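Long-range contact in protein (thiaminase I) (Bacillus subtilis, PDB 3THI), which degrades thiamin, as a transferase that probably replaces the thiazole of the vitamin with another base or nucleophile: residues Ala19-Gln28 and Val284-Gln293. Numbering follows the deposited sequence.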
ATOM      1  N   ALA A  19      -2.188   1.308  19.525  1.00 17.78           N
ATOM      2  CA  ALA A  19      -1.401   1.493  20.737  1.00 17.49           C
ATOM      3  C   ALA A  19      -0.380   2.607  20.548  1.00 18.95           C
ATOM      4  O   ALA A  19      -0.236   3.479  21.413  1.00 19.05           O
ATOM      5  CB  ALA A  19      -0.711   0.207  21.120  1.00 19.35           C
ATOM      6  N   ALA A  20       0.289   2.606  19.397  1.00 17.18           N
ATOM      7  CA  ALA A  20       1.294   3.621  19.091  1.00 18.33           C
ATOM      8  C   ALA A  20       0.660   5.009  19.146  1.00 17.74           C
ATOM      9  O   ALA A  20       1.172   5.911  19.823  1.00 18.92           O
ATOM     10  CB  ALA A  20       1.921   3.367  17.697  1.00 14.71           C
ATOM     11  N   VAL A  21      -0.480   5.155  18.473  1.00 17.65           N
ATOM     12  CA  VAL A  21      -1.195   6.422  18.435  1.00 16.19           C
ATOM     13  C   VAL A  21      -1.654   6.906  19.814  1.00 17.93           C
ATOM     14  O   VAL A  21      -1.469   8.077  20.158  1.00 17.04           O
ATOM     15  CB  VAL A  21      -2.387   6.345  17.471  1.00 14.47           C
ATOM     16  CG1 VAL A  21      -3.231   7.613  17.558  1.00  9.91           C
ATOM     17  CG2 VAL A  21      -1.876   6.153  16.056  1.00  9.05           C
ATOM     18  N   LEU A  22      -2.232   6.002  20.604  1.00 21.20           N
ATOM     19  CA  LEU A  22      -2.714   6.340  21.947  1.00 19.84           C
ATOM     20  C   LEU A  22      -1.566   6.813  22.826  1.00 18.39           C
ATOM     21  O   LEU A  22      -1.648   7.870  23.447  1.00 18.97           O
ATOM     22  CB  LEU A  22      -3.398   5.137  22.603  1.00 20.65           C
ATOM     23  CG  LEU A  22      -4.046   5.386  23.973  1.00 23.02           C
ATOM     24  CD1 LEU A  22      -5.290   6.258  23.795  1.00 20.48           C
ATOM     25  CD2 LEU A  22      -4.419   4.058  24.632  1.00 22.84           C
ATOM     26  N   ASP A  23      -0.476   6.054  22.826  1.00 17.88           N
ATOM     27  CA  ASP A  23       0.690   6.399  23.622  1.00 17.10           C
ATOM     28  C   ASP A  23       1.251   7.761  23.225  1.00 17.68           C
ATOM     29  O   ASP A  23       1.445   8.628  24.080  1.00 17.50           O
ATOM     30  CB  ASP A  23       1.765   5.324  23.482  1.00 19.86           C
ATOM     31  CG  ASP A  23       2.962   5.573  24.374  1.00 22.39           C
ATOM     32  OD1 ASP A  23       2.801   6.194  25.452  1.00 27.29           O
ATOM     33  OD2 ASP A  23       4.066   5.137  23.996  1.00 25.21           O
ATOM     34  N   GLN A  24       1.492   7.958  21.933  1.00 15.82           N
ATOM     35  CA  GLN A  24       2.028   9.234  21.462  1.00 16.27           C
ATOM     36  C   GLN A  24       1.059  10.410  21.673  1.00 17.95           C
ATOM     37  O   GLN A  24       1.495  11.531  21.965  1.00 18.60           O
ATOM     38  CB  GLN A  24       2.456   9.136  20.000  1.00 13.88           C
ATOM     39  CG  GLN A  24       3.599   8.173  19.778  1.00 13.77           C
ATOM     40  CD  GLN A  24       4.874   8.623  20.448  1.00 17.17           C
ATOM     41  OE1 GLN A  24       5.167   9.811  20.514  1.00 18.64           O
ATOM     42  NE2 GLN A  24       5.650   7.669  20.940  1.00 22.22           N
ATOM     43  N   TRP A  25      -0.243  10.157  21.542  1.00 15.90           N
ATOM     44  CA  TRP A  25      -1.247  11.202  21.754  1.00 18.10           C
ATOM     45  C   TRP A  25      -1.265  11.627  23.227  1.00 21.21           C
ATOM     46  O   TRP A  25      -1.245  12.817  23.534  1.00 22.11           O
ATOM     47  CB  TRP A  25      -2.635  10.705  21.363  1.00 14.31           C
ATOM     48  CG  TRP A  25      -3.736  11.712  21.590  1.00 14.93           C
ATOM     49  CD1 TRP A  25      -4.823  11.566  22.408  1.00 17.87           C
ATOM     50  CD2 TRP A  25      -3.897  12.985  20.942  1.00 16.48           C
ATOM     51  NE1 TRP A  25      -5.655  12.658  22.299  1.00 17.59           N
ATOM     52  CE2 TRP A  25      -5.108  13.544  21.406  1.00 15.95           C
ATOM     53  CE3 TRP A  25      -3.127  13.707  20.016  1.00 12.13           C
ATOM     54  CZ2 TRP A  25      -5.578  14.787  20.971  1.00 12.86           C
ATOM     55  CZ3 TRP A  25      -3.594  14.946  19.587  1.00 10.37           C
ATOM     56  CH2 TRP A  25      -4.808  15.472  20.066  1.00 12.56           C
ATOM     57  N   GLN A  26      -1.303  10.643  24.128  1.00 21.01           N
ATOM     58  CA  GLN A  26      -1.313  10.888  25.572  1.00 23.16           C
ATOM     59  C   GLN A  26      -0.115  11.679  26.088  1.00 22.98           C
ATOM     60  O   GLN A  26      -0.215  12.376  27.098  1.00 23.58           O
ATOM     61  CB  GLN A  26      -1.400   9.565  26.338  1.00 25.18           C
ATOM     62  CG  GLN A  26      -2.801   8.984  26.408  1.00 32.35           C
ATOM     63  CD  GLN A  26      -2.838   7.611  27.065  1.00 37.57           C
ATOM     64  OE1 GLN A  26      -1.840   6.876  27.064  1.00 37.98           O
ATOM     65  NE2 GLN A  26      -3.997   7.253  27.620  1.00 33.21           N
ATOM     66  N   ARG A  27       1.016  11.577  25.396  1.00 26.08           N
ATOM     67  CA  ARG A  27       2.227  12.278  25.809  1.00 27.97           C
ATOM     68  C   ARG A  27       2.112  13.805  25.735  1.00 28.87           C
ATOM     69  O   ARG A  27       2.702  14.522  26.550  1.00 26.03           O
ATOM     70  CB  ARG A  27       3.443  11.770  25.014  1.00 28.55           C
ATOM     71  CG  ARG A  27       3.776  10.301  25.299  1.00 29.83           C
ATOM     72  CD  ARG A  27       5.143   9.874  24.771  1.00 36.31           C
ATOM     73  NE  ARG A  27       5.363   8.435  24.962  1.00 40.50           N
ATOM     74  CZ  ARG A  27       6.280   7.711  24.318  1.00 43.96           C
ATOM     75  NH1 ARG A  27       7.087   8.280  23.431  1.00 42.71           N
ATOM     76  NH2 ARG A  27       6.369   6.403  24.535  1.00 40.41           N
ATOM     77  N   GLN A  28       1.306  14.291  24.795  1.00 28.16           N
ATOM     78  CA  GLN A  28       1.113  15.725  24.609  1.00 26.79           C
ATOM     79  C   GLN A  28      -0.309  16.197  24.887  1.00 23.59           C
ATOM     80  O   GLN A  28      -0.529  17.359  25.194  1.00 24.41           O
ATOM     81  CB  GLN A  28       1.585  16.150  23.208  1.00 33.64           C
ATOM     82  CG  GLN A  28       1.392  15.097  22.104  1.00 39.15           C
ATOM     83  CD  GLN A  28       2.682  14.786  21.328  1.00 42.25           C
ATOM     84  OE1 GLN A  28       3.615  14.175  21.859  1.00 44.20           O
ATOM     85  NE2 GLN A  28       2.723  15.189  20.060  1.00 39.65           N
ATOM     86  N   VAL A 284       0.338  13.622  14.960  1.00 16.23           N
ATOM     87  CA  VAL A 284       0.871  12.605  15.867  1.00 15.54           C
ATOM     88  C   VAL A 284       0.788  11.251  15.153  1.00 14.03           C
ATOM     89  O   VAL A 284       1.772  10.528  15.065  1.00 17.79           O
ATOM     90  CB  VAL A 284       0.066  12.544  17.206  1.00 17.54           C
ATOM     91  CG1 VAL A 284       0.416  11.285  17.981  1.00 16.79           C
ATOM     92  CG2 VAL A 284       0.361  13.773  18.069  1.00 17.83           C
ATOM     93  N   MET A 285      -0.372  10.948  14.582  1.00 13.86           N
ATOM     94  CA  MET A 285      -0.565   9.684  13.884  1.00 11.68           C
ATOM     95  C   MET A 285       0.404   9.492  12.740  1.00 10.91           C
ATOM     96  O   MET A 285       0.766   8.371  12.416  1.00 11.34           O
ATOM     97  CB  MET A 285      -1.991   9.583  13.375  1.00 11.31           C
ATOM     98  CG  MET A 285      -3.020   9.532  14.472  1.00 12.64           C
ATOM     99  SD  MET A 285      -4.683   9.500  13.835  1.00 14.63           S
ATOM    100  CE  MET A 285      -4.728   7.867  13.191  1.00 13.07           C
ATOM    101  N   ALA A 286       0.856  10.593  12.153  1.00 14.58           N
ATOM    102  CA  ALA A 286       1.795  10.548  11.039  1.00 11.30           C
ATOM    103  C   ALA A 286       3.228  10.864  11.483  1.00 13.18           C
ATOM    104  O   ALA A 286       4.162  10.824  10.667  1.00 10.92           O
ATOM    105  CB  ALA A 286       1.349  11.526   9.952  1.00  7.96           C
ATOM    106  N   SER A 287       3.412  11.150  12.773  1.00 13.75           N
ATOM    107  CA  SER A 287       4.741  11.495  13.280  1.00 11.86           C
ATOM    108  C   SER A 287       5.694  10.332  13.142  1.00 12.69           C
ATOM    109  O   SER A 287       5.275   9.171  13.118  1.00 14.33           O
ATOM    110  CB  SER A 287       4.703  11.949  14.746  1.00 14.90           C
ATOM    111  OG  SER A 287       4.723  10.843  15.641  1.00 14.38           O
ATOM    112  N   ALA A 288       6.979  10.658  13.044  1.00 10.85           N
ATOM    113  CA  ALA A 288       8.021   9.668  12.916  1.00  8.70           C
ATOM    114  C   ALA A 288       8.046   8.758  14.151  1.00 10.54           C
ATOM    115  O   ALA A 288       8.217   7.536  14.039  1.00 11.55           O
ATOM    116  CB  ALA A 288       9.361  10.361  12.708  1.00 11.70           C
ATOM    117  N   ASP A 289       7.826   9.351  15.322  1.00 12.16           N
ATOM    118  CA  ASP A 289       7.805   8.602  16.578  1.00 13.26           C
ATOM    119  C   ASP A 289       6.707   7.532  16.587  1.00 13.21           C
ATOM    120  O   ASP A 289       6.961   6.371  16.925  1.00 12.06           O
ATOM    121  CB  ASP A 289       7.591   9.550  17.763  1.00 16.05           C
ATOM    122  CG  ASP A 289       8.860  10.253  18.200  1.00 18.63           C
ATOM    123  OD1 ASP A 289       9.894  10.150  17.512  1.00 22.80           O
ATOM    124  OD2 ASP A 289       8.824  10.916  19.254  1.00 24.92           O
ATOM    125  N   THR A 290       5.488   7.940  16.238  1.00 12.80           N
ATOM    126  CA  THR A 290       4.340   7.042  16.212  1.00 11.98           C
ATOM    127  C   THR A 290       4.510   5.907  15.211  1.00 14.56           C
ATOM    128  O   THR A 290       4.318   4.742  15.558  1.00 11.16           O
ATOM    129  CB  THR A 290       3.049   7.796  15.857  1.00 12.56           C
ATOM    130  OG1 THR A 290       2.817   8.827  16.819  1.00 16.03           O
ATOM    131  CG2 THR A 290       1.868   6.853  15.862  1.00 10.96           C
ATOM    132  N   VAL A 291       4.868   6.250  13.970  1.00 11.84           N
ATOM    133  CA  VAL A 291       5.042   5.244  12.927  1.00 12.24           C
ATOM    134  C   VAL A 291       6.162   4.266  13.265  1.00 15.66           C
ATOM    135  O   VAL A 291       6.020   3.056  13.057  1.00 15.31           O
ATOM    136  CB  VAL A 291       5.249   5.885  11.526  1.00 10.93           C
ATOM    137  CG1 VAL A 291       5.687   4.830  10.510  1.00  9.28           C
ATOM    138  CG2 VAL A 291       3.943   6.505  11.051  1.00  8.22           C
ATOM    139  N   GLU A 292       7.252   4.767  13.838  1.00 13.31           N
ATOM    140  CA  GLU A 292       8.342   3.884  14.219  1.00 13.88           C
ATOM    141  C   GLU A 292       7.872   2.887  15.283  1.00 13.53           C
ATOM    142  O   GLU A 292       8.196   1.693  15.210  1.00 14.88           O
ATOM    143  CB  GLU A 292       9.520   4.689  14.757  1.00 15.18           C
ATOM    144  CG  GLU A 292      10.772   3.857  14.999  1.00 13.26           C
ATOM    145  CD  GLU A 292      11.807   4.566  15.843  1.00 15.62           C
ATOM    146  OE1 GLU A 292      11.714   5.800  16.024  1.00 17.04           O
ATOM    147  OE2 GLU A 292      12.718   3.876  16.337  1.00 20.57           O
ATOM    148  N   GLN A 293       7.080   3.378  16.237  1.00 12.76           N
ATOM    149  CA  GLN A 293       6.561   2.548  17.327  1.00 13.59           C
ATOM    150  C   GLN A 293       5.569   1.502  16.827  1.00 12.95           C
ATOM    151  O   GLN A 293       5.546   0.372  17.300  1.00  8.36           O
ATOM    152  CB  GLN A 293       5.906   3.432  18.394  1.00 13.69           C
ATOM    153  CG  GLN A 293       5.584   2.722  19.693  1.00 13.70           C
ATOM    154  CD  GLN A 293       4.851   3.611  20.688  1.00 17.92           C
ATOM    155  OE1 GLN A 293       3.927   3.157  21.366  1.00 24.76           O
ATOM    156  NE2 GLN A 293       5.251   4.868  20.774  1.00 19.90           N
TER
HETATM  157  O   HOH W   1       6.207  12.139  19.960  1.00 68.95           O
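Val284 drives into helix 19-28 as a knob among Val21, Gln24, Trp25 and Gln28, opening a helix-helix contact in a fold of the periplasmic-binding-protein type. The partner is helix 275-286 followed by helix 288-295, whose 288-293 part runs roughly antiparallel to 19-28 (147°), with a closest axis approach of 8.6 Å. The two methyls of Val284 divide the work. CG1, anti to the backbone N (chi1 167°), packs on Gln24 CB at 3.6 Å, while CG2 meets the edge of the Trp25 indole in the ring plane, 4.0 Å from CE3. That indole is tied by NE1 to the carbonyl of Val32 and touches Leu3 and Leu34 of strands 2-6 and 33-36. Met285 lays its CG against Val21 CG1 (3.6 Å) and also touches Val5, Val52 and Val54 of strands 2-6 and 52-56. Ser287 is the N-cap residue where the chain turns into the second helix. Asp289 faces Gln24 at the solvent side; a water donates to both Gln24 OE1 and Asp289 OD2 and so bridges the two helices. Thr290 turns CG2 to Ala20 CB and Val21 CG2, and its OG1 presses on the aliphatic part of Gln24, whose bend at chi2 (-65°) brings the amide beside Asp289. The same OG1 donates to Val284 O (2.7 Å) from above the carbonyl plane, and Ser287 N reaches that oxygen from the opposite face. Gln293 reaches out, extended beyond CG, among Ala19, Ala20, Asp23 and Gln24, close to the Asp23-Arg27 salt bridge; its CB lies 4.0 Å from Ala20 CB.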